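Local coordinates for protein rhodopsin (Rubrobacter xylanophilus, PDB 6KFQ) that binds retinal covalently and acts as a heat-stable, probably light-driven, proton-pumping rhodopsin of the membrane, at residues I172-C177 / D205-V210; P80-D85 / V210-L215; I73-T78 / F199-L204; V109-T114 / A136-V141. All coordinates share one frame; numbering follows the deposited sequence.

Contact 1 (I172-C177 / D205-V210). With RET (retinal), chain R; MPG ([(Z)-octadec-9-enyl] (2R)-2,3-bis(oxidanyl)propanoate), chain F.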
# COMPACT_ATOMS: atom_id res chain seq x y z
N ILE A 172 0.12 1.87 -9.62
CA ILE A 172 0.95 3.00 -10.04
C ILE A 172 0.17 4.31 -9.94
O ILE A 172 0.67 5.31 -9.41
CB ILE A 172 1.49 2.76 -11.46
CG1 ILE A 172 2.47 1.58 -11.48
CG2 ILE A 172 2.20 4.01 -12.00
CD1 ILE A 172 2.84 1.18 -12.89
N VAL A 173 -1.08 4.31 -10.41
CA VAL A 173 -1.89 5.54 -10.37
C VAL A 173 -2.11 5.99 -8.94
O VAL A 173 -1.91 7.16 -8.60
CB VAL A 173 -3.22 5.33 -11.11
CG1 VAL A 173 -4.14 6.50 -10.87
CG2 VAL A 173 -2.97 5.13 -12.61
N LEU A 174 -2.54 5.07 -8.08
CA LEU A 174 -2.88 5.45 -6.71
C LEU A 174 -1.64 5.82 -5.91
O LEU A 174 -1.64 6.80 -5.16
CB LEU A 174 -3.65 4.32 -6.01
CG LEU A 174 -5.07 4.03 -6.51
CD1 LEU A 174 -5.64 2.87 -5.73
CD2 LEU A 174 -5.97 5.25 -6.35
N TRP A 175 -0.55 5.06 -6.07
CA TRP A 175 0.62 5.32 -5.24
C TRP A 175 1.24 6.67 -5.57
O TRP A 175 1.78 7.33 -4.69
CB TRP A 175 1.66 4.22 -5.38
CG TRP A 175 1.29 2.90 -4.72
CD1 TRP A 175 0.04 2.37 -4.58
CD2 TRP A 175 2.20 1.97 -4.10
NE1 TRP A 175 0.11 1.15 -3.93
CE2 TRP A 175 1.42 0.88 -3.64
CE3 TRP A 175 3.58 1.94 -3.91
CZ2 TRP A 175 1.99 -0.22 -2.98
CZ3 TRP A 175 4.15 0.85 -3.27
CH2 TRP A 175 3.35 -0.21 -2.81
N ILE A 176 1.19 7.08 -6.83
CA ILE A 176 1.68 8.40 -7.21
C ILE A 176 0.91 9.50 -6.47
O ILE A 176 1.46 10.56 -6.17
CB ILE A 176 1.62 8.55 -8.73
CG1 ILE A 176 2.74 7.72 -9.37
CG2 ILE A 176 1.72 10.00 -9.15
CD1 ILE A 176 2.63 7.61 -10.85
N CYS A 177 -0.36 9.25 -6.13
CA CYS A 177 -1.12 10.28 -5.43
C CYS A 177 -0.62 10.53 -4.01
O CYS A 177 -0.82 11.63 -3.48
CB CYS A 177 -2.61 9.90 -5.38
SG CYS A 177 -3.37 9.88 -7.02
N ASP A 205 -6.21 4.89 0.58
CA ASP A 205 -5.98 3.63 1.28
C ASP A 205 -7.06 2.60 0.95
O ASP A 205 -6.75 1.42 0.71
CB ASP A 205 -5.96 3.85 2.79
CG ASP A 205 -4.68 4.49 3.28
OD1 ASP A 205 -3.70 4.57 2.50
OD2 ASP A 205 -4.66 4.91 4.46
N LEU A 206 -8.32 3.01 0.95
CA LEU A 206 -9.39 2.04 0.70
C LEU A 206 -9.31 1.50 -0.72
O LEU A 206 -9.50 0.30 -0.95
CB LEU A 206 -10.75 2.69 0.97
CG LEU A 206 -11.05 2.88 2.45
CD1 LEU A 206 -12.25 3.78 2.63
CD2 LEU A 206 -11.29 1.54 3.13
N LEU A 207 -9.01 2.36 -1.70
CA LEU A 207 -8.87 1.90 -3.07
C LEU A 207 -7.64 1.02 -3.23
O LEU A 207 -7.70 -0.06 -3.84
CB LEU A 207 -8.80 3.10 -4.02
CG LEU A 207 -10.05 3.98 -4.07
CD1 LEU A 207 -9.79 5.17 -5.00
CD2 LEU A 207 -11.28 3.17 -4.54
N ALA A 208 -6.50 1.46 -2.69
CA ALA A 208 -5.24 0.75 -2.87
C ALA A 208 -5.17 -0.56 -2.10
O ALA A 208 -4.29 -1.38 -2.40
CB ALA A 208 -4.07 1.66 -2.45
N LYS A 209 -6.09 -0.80 -1.15
CA LYS A 209 -6.09 -2.02 -0.34
C LYS A 209 -7.37 -2.81 -0.52
O LYS A 209 -7.31 -3.99 -0.89
CB LYS A 209 -5.87 -1.69 1.15
CG LYS A 209 -4.46 -1.12 1.46
CD LYS A 209 -4.23 -0.89 2.95
CE LYS A 209 -2.78 -0.49 3.23
NZ LYS A 209 -2.52 0.96 2.98
N VAL A 210 -8.53 -2.22 -0.25
CA VAL A 210 -9.78 -2.96 -0.42
C VAL A 210 -10.14 -3.07 -1.89
O VAL A 210 -10.55 -4.14 -2.35
CB VAL A 210 -10.91 -2.29 0.39
CG1 VAL A 210 -12.24 -3.02 0.11
CG2 VAL A 210 -10.59 -2.34 1.87
C1 RET R . 5.42 9.46 1.05
C2 RET R . 6.13 10.79 1.33
C3 RET R . 7.53 10.90 0.77
C4 RET R . 7.54 10.64 -0.73
C5 RET R . 6.66 9.49 -1.16
C6 RET R . 5.77 8.90 -0.34
C7 RET R . 4.96 7.79 -0.84
C8 RET R . 4.10 6.96 -0.19
C9 RET R . 3.30 5.88 -0.72
C10 RET R . 2.38 5.32 0.08
C11 RET R . 1.49 4.24 -0.23
C12 RET R . 0.65 3.77 0.69
C13 RET R . -0.29 2.68 0.53
C14 RET R . -0.98 2.26 1.62
C15 RET R . -1.93 1.19 1.70
C16 RET R . 5.83 8.48 2.16
C17 RET R . 3.91 9.77 1.19
C18 RET R . 7.03 8.97 -2.52
C19 RET R . 3.52 5.45 -2.14
C20 RET R . -0.42 2.04 -0.82
C4 MPG F . 3.86 -0.34 -18.48
C5 MPG F . 2.49 0.21 -18.16
C6 MPG F . 2.51 1.46 -17.32
C7 MPG F . 1.13 1.99 -16.94
C8 MPG F . 1.17 3.31 -16.23
C9 MPG F . -0.18 3.83 -15.81
C10 MPG F . -0.37 5.02 -15.32
C11 MPG F . 0.73 6.03 -15.15
C12 MPG F . 0.25 7.41 -14.83
C13 MPG F . -0.28 7.62 -13.43
C14 MPG F . -0.75 9.03 -13.18
C15 MPG F . -1.13 9.36 -11.75
C16 MPG F . -1.60 10.78 -11.58
C17 MPG F . -1.83 11.26 -10.17
C18 MPG F . -2.24 12.71 -10.09
O HOH W 1 -2.15 -0.78 -4.28
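The indole of Trp175 meets segment 205-210 through the methyl of Ala208, which approaches the ring obliquely, with CB 4.5 Å from NE1. Retinal covers one face of the indole: its methyl C20 sits 3.2 Å above the plane, displaced toward the rim. Helices 158-184 and 194-218, neighbours in the seven-helix bundle of the microbial rhodopsins, run antiparallel here, their segment axes 10.0 Å apart and inclined at 145°. With CG anti to its own carbonyl carbon (chi1 -72°) and the ring turned at chi2 33°, Trp175 presents its N-H side to the second helix. NE1 donates to a water at 3.0 Å, which in turn donates to Ala208 O, so the bridge spans the helices where the 206-210 turn widens to a pi-type one. A leucine in place of Trp175 would probably leave C20 without its flat cover and the water without its indole donor. Beside the bridge, Leu174 inserts CD1 between Leu207 and Ala208, 3.6 Å from Leu207 CB and 3.5 Å from Ala208 N; the two leucine side chains cross at about a right angle. On its far side, 172-177 is lined by a lipid chain running past Val173, Ile176 and Cys177. Asp205 is held by the hydroxyls of Tyr178 (on OD1) and Tyr49 (on OD2), and OD1 forms a long salt bridge of 3.8 Å with Lys209 NZ. That nitrogen carries the chromophore: Lys209 NZ is bonded to retinal C15 at 1.4 Å.

Contact 2 (P80-D85 / V210-L215). With MPG ([(Z)-octadec-9-enyl] (2R)-2,3-bis(oxidanyl)propanoate), chain K.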
# COMPACT_ATOMS: atom_id res chain seq x y z
N PRO A 80 4.94 -3.31 1.35
CA PRO A 80 5.66 -4.52 0.90
C PRO A 80 4.74 -5.68 0.57
O PRO A 80 4.99 -6.41 -0.41
CB PRO A 80 6.58 -4.85 2.09
CG PRO A 80 6.78 -3.57 2.77
CD PRO A 80 5.49 -2.80 2.62
N LEU A 81 3.70 -5.89 1.38
CA LEU A 81 2.77 -6.99 1.13
C LEU A 81 2.01 -6.79 -0.17
O LEU A 81 1.73 -7.75 -0.89
CB LEU A 81 1.80 -7.15 2.31
CG LEU A 81 2.35 -7.69 3.63
CD1 LEU A 81 1.30 -7.60 4.73
CD2 LEU A 81 2.80 -9.13 3.47
N LEU A 82 1.65 -5.54 -0.48
CA LEU A 82 1.02 -5.26 -1.77
C LEU A 82 1.98 -5.59 -2.91
O LEU A 82 1.59 -6.21 -3.91
CB LEU A 82 0.59 -3.80 -1.84
CG LEU A 82 -0.66 -3.43 -1.03
CD1 LEU A 82 -0.75 -1.94 -0.89
CD2 LEU A 82 -1.94 -3.99 -1.67
N LEU A 83 3.23 -5.17 -2.79
CA LEU A 83 4.21 -5.52 -3.81
C LEU A 83 4.38 -7.03 -3.88
O LEU A 83 4.52 -7.59 -4.98
CB LEU A 83 5.54 -4.83 -3.51
CG LEU A 83 5.41 -3.31 -3.50
CD1 LEU A 83 6.72 -2.67 -3.05
CD2 LEU A 83 5.02 -2.82 -4.89
N LEU A 84 4.37 -7.71 -2.73
CA LEU A 84 4.47 -9.16 -2.72
C LEU A 84 3.32 -9.81 -3.49
O LEU A 84 3.54 -10.72 -4.29
CB LEU A 84 4.50 -9.67 -1.28
CG LEU A 84 4.72 -11.18 -1.13
CD1 LEU A 84 5.98 -11.63 -1.88
CD2 LEU A 84 4.82 -11.55 0.35
N ASP A 85 2.09 -9.36 -3.24
CA ASP A 85 0.96 -9.82 -4.06
C ASP A 85 1.27 -9.68 -5.55
O ASP A 85 1.00 -10.59 -6.34
CB ASP A 85 -0.30 -9.03 -3.72
CG ASP A 85 -1.15 -9.70 -2.66
OD1 ASP A 85 -0.96 -10.90 -2.37
OD2 ASP A 85 -2.04 -9.01 -2.11
N VAL A 210 -8.53 -2.22 -0.25
CA VAL A 210 -9.78 -2.96 -0.42
C VAL A 210 -10.14 -3.07 -1.89
O VAL A 210 -10.55 -4.14 -2.35
CB VAL A 210 -10.91 -2.29 0.39
CG1 VAL A 210 -12.24 -3.02 0.11
CG2 VAL A 210 -10.59 -2.34 1.87
N GLY A 211 -9.97 -1.99 -2.66
CA GLY A 211 -10.22 -2.09 -4.09
C GLY A 211 -9.27 -3.06 -4.76
O GLY A 211 -9.69 -3.95 -5.50
N PHE A 212 -7.97 -2.87 -4.52
CA PHE A 212 -6.95 -3.83 -4.95
C PHE A 212 -7.33 -5.26 -4.57
O PHE A 212 -7.40 -6.15 -5.43
CB PHE A 212 -5.61 -3.40 -4.33
CG PHE A 212 -4.41 -4.25 -4.71
CD1 PHE A 212 -4.16 -5.45 -4.08
CD2 PHE A 212 -3.47 -3.76 -5.62
CE1 PHE A 212 -3.04 -6.20 -4.39
CE2 PHE A 212 -2.32 -4.50 -5.92
CZ PHE A 212 -2.12 -5.72 -5.31
N GLY A 213 -7.63 -5.49 -3.29
CA GLY A 213 -7.87 -6.85 -2.83
C GLY A 213 -9.13 -7.46 -3.40
O GLY A 213 -9.16 -8.66 -3.69
N LEU A 214 -10.18 -6.66 -3.58
CA LEU A 214 -11.39 -7.16 -4.22
C LEU A 214 -11.11 -7.63 -5.64
O LEU A 214 -11.56 -8.71 -6.05
CB LEU A 214 -12.46 -6.06 -4.24
CG LEU A 214 -13.30 -5.92 -2.98
CD1 LEU A 214 -14.12 -4.64 -3.02
CD2 LEU A 214 -14.22 -7.14 -2.85
N LEU A 215 -10.37 -6.83 -6.41
CA LEU A 215 -10.02 -7.20 -7.77
C LEU A 215 -9.14 -8.44 -7.80
O LEU A 215 -9.36 -9.34 -8.62
CB LEU A 215 -9.31 -6.03 -8.46
CG LEU A 215 -10.19 -4.81 -8.71
CD1 LEU A 215 -9.37 -3.65 -9.24
CD2 LEU A 215 -11.34 -5.16 -9.66
C15 MPG K . -12.21 -1.83 -7.12
C16 MPG K . -12.16 -0.47 -7.77
C17 MPG K . -10.84 0.25 -7.62
C18 MPG K . -10.85 1.62 -8.25
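Leu82 lays its CD2 methyl over one face of the Phe212 ring, a CH-pi contact with CD2 3.7 Å from the ring centroid and 17° off the normal. The contact joins helices 70-90 and 194-218 inside the seven-helix bundle, and Leu82 also touches retinal. In Phe212, CG stands anti to the backbone N (chi1 -178°), which carries the phenyl from helix 194-218 across to helix 70-90. Leu82 has CG anti to its carbonyl carbon, and CD2 swings round to a ring that its CB does not face directly; the two side chains slide past each other in opposite directions. Asp85, one turn on, comes to the ring's edge: its CB lies in the ring plane, 4.0 Å from Phe212 CE1, and OD2 is 3.8 Å from that same CE1. Carboxylate and ring planes are only 14° apart. The partner of OD2 is the hydroxyl of Thr38 on helix 32-53, while Thr171 of helix 158-184 also touches Phe212. Gly211 CA rests 3.6 Å from lipid carbon C15, and a CB here would be crowded by C17 of the same lipid. A methyl on the face and a carboxylate at the edge meet the one phenyl, whose slightly positive edge C-H probably favours the oxygen.

Contact 3 (I73-T78 / F199-L204). With RET (retinal), chain R; MPG ([(Z)-octadec-9-enyl] (2R)-2,3-bis(oxidanyl)propanoate), chain Q.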
# COMPACT_ATOMS: atom_id res chain seq x y z
N ILE A 73 3.42 3.31 9.98
CA ILE A 73 3.66 1.96 10.49
C ILE A 73 2.81 0.96 9.74
O ILE A 73 3.27 -0.13 9.39
CB ILE A 73 3.39 1.91 12.01
CG1 ILE A 73 4.06 3.09 12.72
CG2 ILE A 73 3.86 0.58 12.58
CD1 ILE A 73 5.56 3.14 12.55
N ASP A 74 1.54 1.32 9.50
CA ASP A 74 0.71 0.63 8.52
C ASP A 74 1.48 0.45 7.21
O ASP A 74 1.73 -0.67 6.77
CB ASP A 74 -0.58 1.45 8.34
CG ASP A 74 -1.48 0.98 7.19
OD1 ASP A 74 -1.03 0.29 6.26
OD2 ASP A 74 -2.69 1.36 7.22
N TRP A 75 1.90 1.57 6.61
CA TRP A 75 2.47 1.52 5.26
C TRP A 75 3.71 0.65 5.20
O TRP A 75 3.89 -0.11 4.24
CB TRP A 75 2.80 2.93 4.79
CG TRP A 75 1.59 3.80 4.58
CD1 TRP A 75 0.27 3.42 4.64
CD2 TRP A 75 1.60 5.19 4.28
NE1 TRP A 75 -0.54 4.50 4.40
CE2 TRP A 75 0.25 5.60 4.17
CE3 TRP A 75 2.61 6.14 4.10
CZ2 TRP A 75 -0.10 6.91 3.87
CZ3 TRP A 75 2.25 7.44 3.82
CH2 TRP A 75 0.91 7.82 3.71
N VAL A 76 4.59 0.74 6.19
CA VAL A 76 5.86 0.03 6.11
C VAL A 76 5.65 -1.47 6.13
O VAL A 76 6.51 -2.24 5.69
CB VAL A 76 6.82 0.48 7.24
CG1 VAL A 76 6.55 -0.28 8.52
CG2 VAL A 76 8.29 0.31 6.80
N ILE A 77 4.49 -1.92 6.61
CA ILE A 77 4.14 -3.34 6.57
C ILE A 77 3.32 -3.66 5.34
O ILE A 77 3.60 -4.65 4.65
CB ILE A 77 3.39 -3.73 7.86
CG1 ILE A 77 4.31 -3.60 9.08
CG2 ILE A 77 2.82 -5.14 7.74
CD1 ILE A 77 3.57 -3.49 10.39
N THR A 78 2.30 -2.84 5.04
CA THR A 78 1.35 -3.21 4.00
C THR A 78 1.84 -2.91 2.59
O THR A 78 1.42 -3.59 1.65
CB THR A 78 0.00 -2.50 4.24
OG1 THR A 78 0.19 -1.08 4.22
CG2 THR A 78 -0.59 -2.90 5.58
N PHE A 199 -8.80 12.76 4.84
CA PHE A 199 -9.78 12.25 3.89
C PHE A 199 -9.11 11.67 2.65
O PHE A 199 -9.44 10.57 2.21
CB PHE A 199 -10.74 13.38 3.49
CG PHE A 199 -11.68 13.01 2.37
CD1 PHE A 199 -12.76 12.19 2.61
CD2 PHE A 199 -11.46 13.47 1.08
CE1 PHE A 199 -13.62 11.83 1.58
CE2 PHE A 199 -12.32 13.12 0.04
CZ PHE A 199 -13.41 12.30 0.30
N LEU A 200 -8.16 12.41 2.07
CA LEU A 200 -7.54 11.96 0.84
C LEU A 200 -6.81 10.64 1.04
O LEU A 200 -6.96 9.71 0.24
CB LEU A 200 -6.59 13.04 0.31
CG LEU A 200 -7.36 14.26 -0.20
CD1 LEU A 200 -6.42 15.40 -0.55
CD2 LEU A 200 -8.23 13.88 -1.41
N PHE A 201 -5.99 10.55 2.10
CA PHE A 201 -5.31 9.28 2.37
C PHE A 201 -6.31 8.16 2.63
O PHE A 201 -6.05 7.01 2.27
CB PHE A 201 -4.36 9.41 3.57
CG PHE A 201 -3.05 10.08 3.28
CD1 PHE A 201 -2.30 9.76 2.14
CD2 PHE A 201 -2.53 11.02 4.15
CE1 PHE A 201 -1.08 10.37 1.89
CE2 PHE A 201 -1.32 11.65 3.91
CZ PHE A 201 -0.59 11.33 2.77
N MET A 202 -7.45 8.48 3.25
CA MET A 202 -8.45 7.44 3.50
C MET A 202 -9.01 6.89 2.20
O MET A 202 -9.15 5.67 2.04
CB MET A 202 -9.57 7.99 4.39
CG MET A 202 -10.70 6.98 4.65
SD MET A 202 -12.00 7.08 3.39
CE MET A 202 -12.68 8.70 3.71
N VAL A 203 -9.33 7.77 1.24
CA VAL A 203 -9.85 7.30 -0.04
C VAL A 203 -8.79 6.47 -0.76
O VAL A 203 -9.06 5.37 -1.25
CB VAL A 203 -10.32 8.48 -0.91
CG1 VAL A 203 -10.75 7.98 -2.29
CG2 VAL A 203 -11.46 9.23 -0.24
N LEU A 204 -7.56 7.00 -0.82
CA LEU A 204 -6.47 6.25 -1.44
C LEU A 204 -6.27 4.90 -0.76
O LEU A 204 -6.15 3.87 -1.43
CB LEU A 204 -5.17 7.07 -1.37
CG LEU A 204 -5.18 8.32 -2.25
CD1 LEU A 204 -3.92 9.18 -1.98
CD2 LEU A 204 -5.23 7.91 -3.71
C1 RET R . 5.42 9.46 1.05
C2 RET R . 6.13 10.79 1.33
C3 RET R . 7.53 10.90 0.77
C4 RET R . 7.54 10.64 -0.73
C5 RET R . 6.66 9.49 -1.16
C6 RET R . 5.77 8.90 -0.34
C7 RET R . 4.96 7.79 -0.84
C8 RET R . 4.10 6.96 -0.19
C9 RET R . 3.30 5.88 -0.72
C10 RET R . 2.38 5.32 0.08
C11 RET R . 1.49 4.24 -0.23
C12 RET R . 0.65 3.77 0.69
C13 RET R . -0.29 2.68 0.53
C14 RET R . -0.98 2.26 1.62
C15 RET R . -1.93 1.19 1.70
C16 RET R . 5.83 8.48 2.16
C17 RET R . 3.91 9.77 1.19
C18 RET R . 7.03 8.97 -2.52
C19 RET R . 3.52 5.45 -2.14
C20 RET R . -0.42 2.04 -0.82
C7 MPG Q . -13.09 20.77 10.50
C8 MPG Q . -12.80 21.08 9.06
C9 MPG Q . -13.71 20.39 8.09
C10 MPG Q . -13.32 19.62 7.10
C11 MPG Q . -14.19 18.99 6.06
C12 MPG Q . -13.42 18.14 5.08
C13 MPG Q . -14.26 17.58 3.95
C14 MPG Q . -13.49 16.71 2.98
C15 MPG Q . -14.30 16.22 1.80
C16 MPG Q . -15.43 15.28 2.14
C17 MPG Q . -16.21 14.78 0.95
C18 MPG Q . -17.22 13.71 1.28
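Trp75 points the far rim of its indole at the face of Phe201, forming a T-shaped pair with ring centroids 5.3 Å apart and planes at 70°. From the start of the side chain, CB packs 3.7 Å from Ile112 CD1 of helix 98-120. CG is anti to the carbonyl carbon (chi1 -66°), and this lays the indole along the polyene of retinal. CD1 comes within 3.5 Å of retinal C14, and NE1 lies 3.6 Å from the same carbon and also close to Asp205. C12 lies over one face, 3.8 Å above the plane and displaced toward the rim. Farther along, CZ3 reaches the ring methyl C17 at 3.9 Å, before CH2 ends the side chain 3.7 Å from Phe201 CE1. Trp75 thus lies on the other side of the polyene from Trp175, the pair sandwiching the chromophore as in bacteriorhodopsin. A valine here would remove the whole indole, and would probably leave the polyene able to shift on this side and the face of Phe201 without its aromatic edge. Between 73-78 and 199-204 the contact is aromatic and apolar, made by shape rather than polar bonding, although Asp74 and Thr78 meet Lys209 of helix 194-218 close by.

Contact 4 (V109-T114 / A136-V141). With RET (retinal), chain R.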
# COMPACT_ATOMS: atom_id res chain seq x y z
N VAL A 109 10.60 -0.09 1.61
CA VAL A 109 10.72 0.22 3.03
C VAL A 109 11.51 1.50 3.23
O VAL A 109 11.17 2.33 4.10
CB VAL A 109 11.35 -0.98 3.78
CG1 VAL A 109 11.69 -0.60 5.21
CG2 VAL A 109 10.39 -2.16 3.77
N VAL A 110 12.55 1.72 2.43
CA VAL A 110 13.30 2.97 2.49
C VAL A 110 12.40 4.15 2.15
O VAL A 110 12.44 5.20 2.81
CB VAL A 110 14.51 2.89 1.54
CG1 VAL A 110 15.07 4.28 1.29
CG2 VAL A 110 15.58 1.97 2.13
N MET A 111 11.57 4.00 1.12
CA MET A 111 10.61 5.03 0.76
C MET A 111 9.73 5.41 1.95
O MET A 111 9.60 6.60 2.30
CB MET A 111 9.75 4.54 -0.41
CG MET A 111 8.65 5.50 -0.81
SD MET A 111 7.52 4.79 -2.04
CE MET A 111 6.52 3.66 -1.05
N ILE A 112 9.13 4.41 2.60
CA ILE A 112 8.18 4.71 3.68
C ILE A 112 8.91 5.30 4.87
O ILE A 112 8.48 6.32 5.44
CB ILE A 112 7.41 3.44 4.09
CG1 ILE A 112 6.59 2.89 2.92
CG2 ILE A 112 6.52 3.75 5.32
CD1 ILE A 112 5.53 3.87 2.44
N LEU A 113 10.00 4.67 5.29
CA LEU A 113 10.69 5.11 6.50
C LEU A 113 11.33 6.48 6.32
O LEU A 113 11.40 7.27 7.27
CB LEU A 113 11.73 4.06 6.92
CG LEU A 113 11.09 2.77 7.43
CD1 LEU A 113 12.13 1.75 7.84
CD2 LEU A 113 10.13 3.06 8.58
N THR A 114 11.81 6.80 5.11
CA THR A 114 12.34 8.15 4.91
C THR A 114 11.22 9.17 4.80
O THR A 114 11.42 10.35 5.09
CB THR A 114 13.24 8.23 3.67
OG1 THR A 114 12.52 7.80 2.51
CG2 THR A 114 14.50 7.36 3.83
N ALA A 136 12.93 9.37 -4.57
CA ALA A 136 13.91 8.60 -5.34
C ALA A 136 13.68 7.10 -5.17
O ALA A 136 13.69 6.35 -6.15
CB ALA A 136 15.33 8.97 -4.90
N ALA A 137 13.49 6.64 -3.93
CA ALA A 137 13.20 5.23 -3.70
C ALA A 137 11.89 4.83 -4.36
O ALA A 137 11.78 3.74 -4.93
CB ALA A 137 13.13 4.94 -2.20
N PHE A 138 10.89 5.71 -4.29
CA PHE A 138 9.61 5.46 -4.97
C PHE A 138 9.82 5.24 -6.46
O PHE A 138 9.28 4.30 -7.04
CB PHE A 138 8.68 6.64 -4.71
CG PHE A 138 7.30 6.48 -5.30
CD1 PHE A 138 6.64 7.57 -5.83
CD2 PHE A 138 6.67 5.24 -5.33
CE1 PHE A 138 5.36 7.44 -6.37
CE2 PHE A 138 5.39 5.11 -5.87
CZ PHE A 138 4.75 6.20 -6.39
N ILE A 139 10.64 6.07 -7.09
CA ILE A 139 10.90 5.89 -8.51
C ILE A 139 11.58 4.54 -8.75
O ILE A 139 11.28 3.85 -9.73
CB ILE A 139 11.72 7.07 -9.04
CG1 ILE A 139 10.92 8.35 -8.86
CG2 ILE A 139 12.13 6.83 -10.51
CD1 ILE A 139 11.72 9.59 -9.11
N GLY A 140 12.46 4.13 -7.84
CA GLY A 140 13.01 2.78 -7.91
C GLY A 140 11.93 1.71 -7.90
O GLY A 140 11.97 0.78 -8.71
N VAL A 141 10.97 1.82 -6.98
CA VAL A 141 9.87 0.85 -6.92
C VAL A 141 9.12 0.79 -8.24
O VAL A 141 8.88 -0.28 -8.80
CB VAL A 141 8.91 1.19 -5.76
CG1 VAL A 141 7.62 0.31 -5.84
CG2 VAL A 141 9.62 1.05 -4.43
C1 RET R . 5.42 9.46 1.05
C2 RET R . 6.13 10.79 1.33
C3 RET R . 7.53 10.90 0.77
C4 RET R . 7.54 10.64 -0.73
C5 RET R . 6.66 9.49 -1.16
C6 RET R . 5.77 8.90 -0.34
C7 RET R . 4.96 7.79 -0.84
C8 RET R . 4.10 6.96 -0.19
C9 RET R . 3.30 5.88 -0.72
C10 RET R . 2.38 5.32 0.08
C11 RET R . 1.49 4.24 -0.23
C12 RET R . 0.65 3.77 0.69
C13 RET R . -0.29 2.68 0.53
C14 RET R . -0.98 2.26 1.62
C15 RET R . -1.93 1.19 1.70
C16 RET R . 5.83 8.48 2.16
C17 RET R . 3.91 9.77 1.19
C18 RET R . 7.03 8.97 -2.52
C19 RET R . 3.52 5.45 -2.14
C20 RET R . -0.42 2.04 -0.82
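Tight antiparallel helix packing, topped by a Met-aromatic contact at the retinal, joins helices 98-120 and 124-153, which follow each other in the chain. The segment axes are 8.3 Å apart and inclined at 153°. The small side chain of Ala137 is consistent with this closeness: its CA is 5.2 Å from that of Met111, and its methyl touches both Met111, CB to CB at 3.8 Å, and Val110 CG1. Deeper in the bundle, Met111 and Phe138 lie side by side, pointing the same way. The sulfur SD is 3.4 Å from Phe138 CD2 and reaches the ring obliquely, 4.4 Å from its centroid. Met111 is extended as far as SD, then bends at chi3 (75°), which carries CE to within 3.7 Å of the retinal methyl C19. That methyl also covers one face of the Phe138 ring, while C18 of the chromophore packs against Phe138 CB at 3.6 Å. Together the two side chains therefore form part of the pocket wall around the ionone ring and the adjoining polyene. On the first helix, Val110 O takes two bonds, from Thr114 N and from Thr114 OG1, which arrive from opposite faces of the carbonyl plane. Met111 O accepts from the hydroxyl of Ser134, a polar tie to helix 124-153. Around this pair, Ile112 leans on helix 70-90 through Trp75 and Val76, and Phe138 packs against Trp175 and Ile176 of helix 158-184.

Overall arrangement
After helices 2-23 and 32-53, which open none of these contacts, helix 70-90 opens contact 3 at 73-78 and contact 2 at 80-85. Helix 98-120 then opens contact 4, which closes at once on helix 124-153, nested inside the loops of both. Helix 158-184 opens contact 1 at 172-177. Helix 194-218 closes the remaining three in order: contact 3 at 199-204, contact 1 at 205-210 and contact 2 at 210-215. Contacts 1 and 3 therefore cross, as do contacts 2 and 3, while contact 1 is nested inside contact 2, sharing Val210 with it. Helix 194-218 is thus tied to helices 70-90 and 158-184, contact 4 ties 98-120 to 124-153, and retinal touches residues of all four contacts.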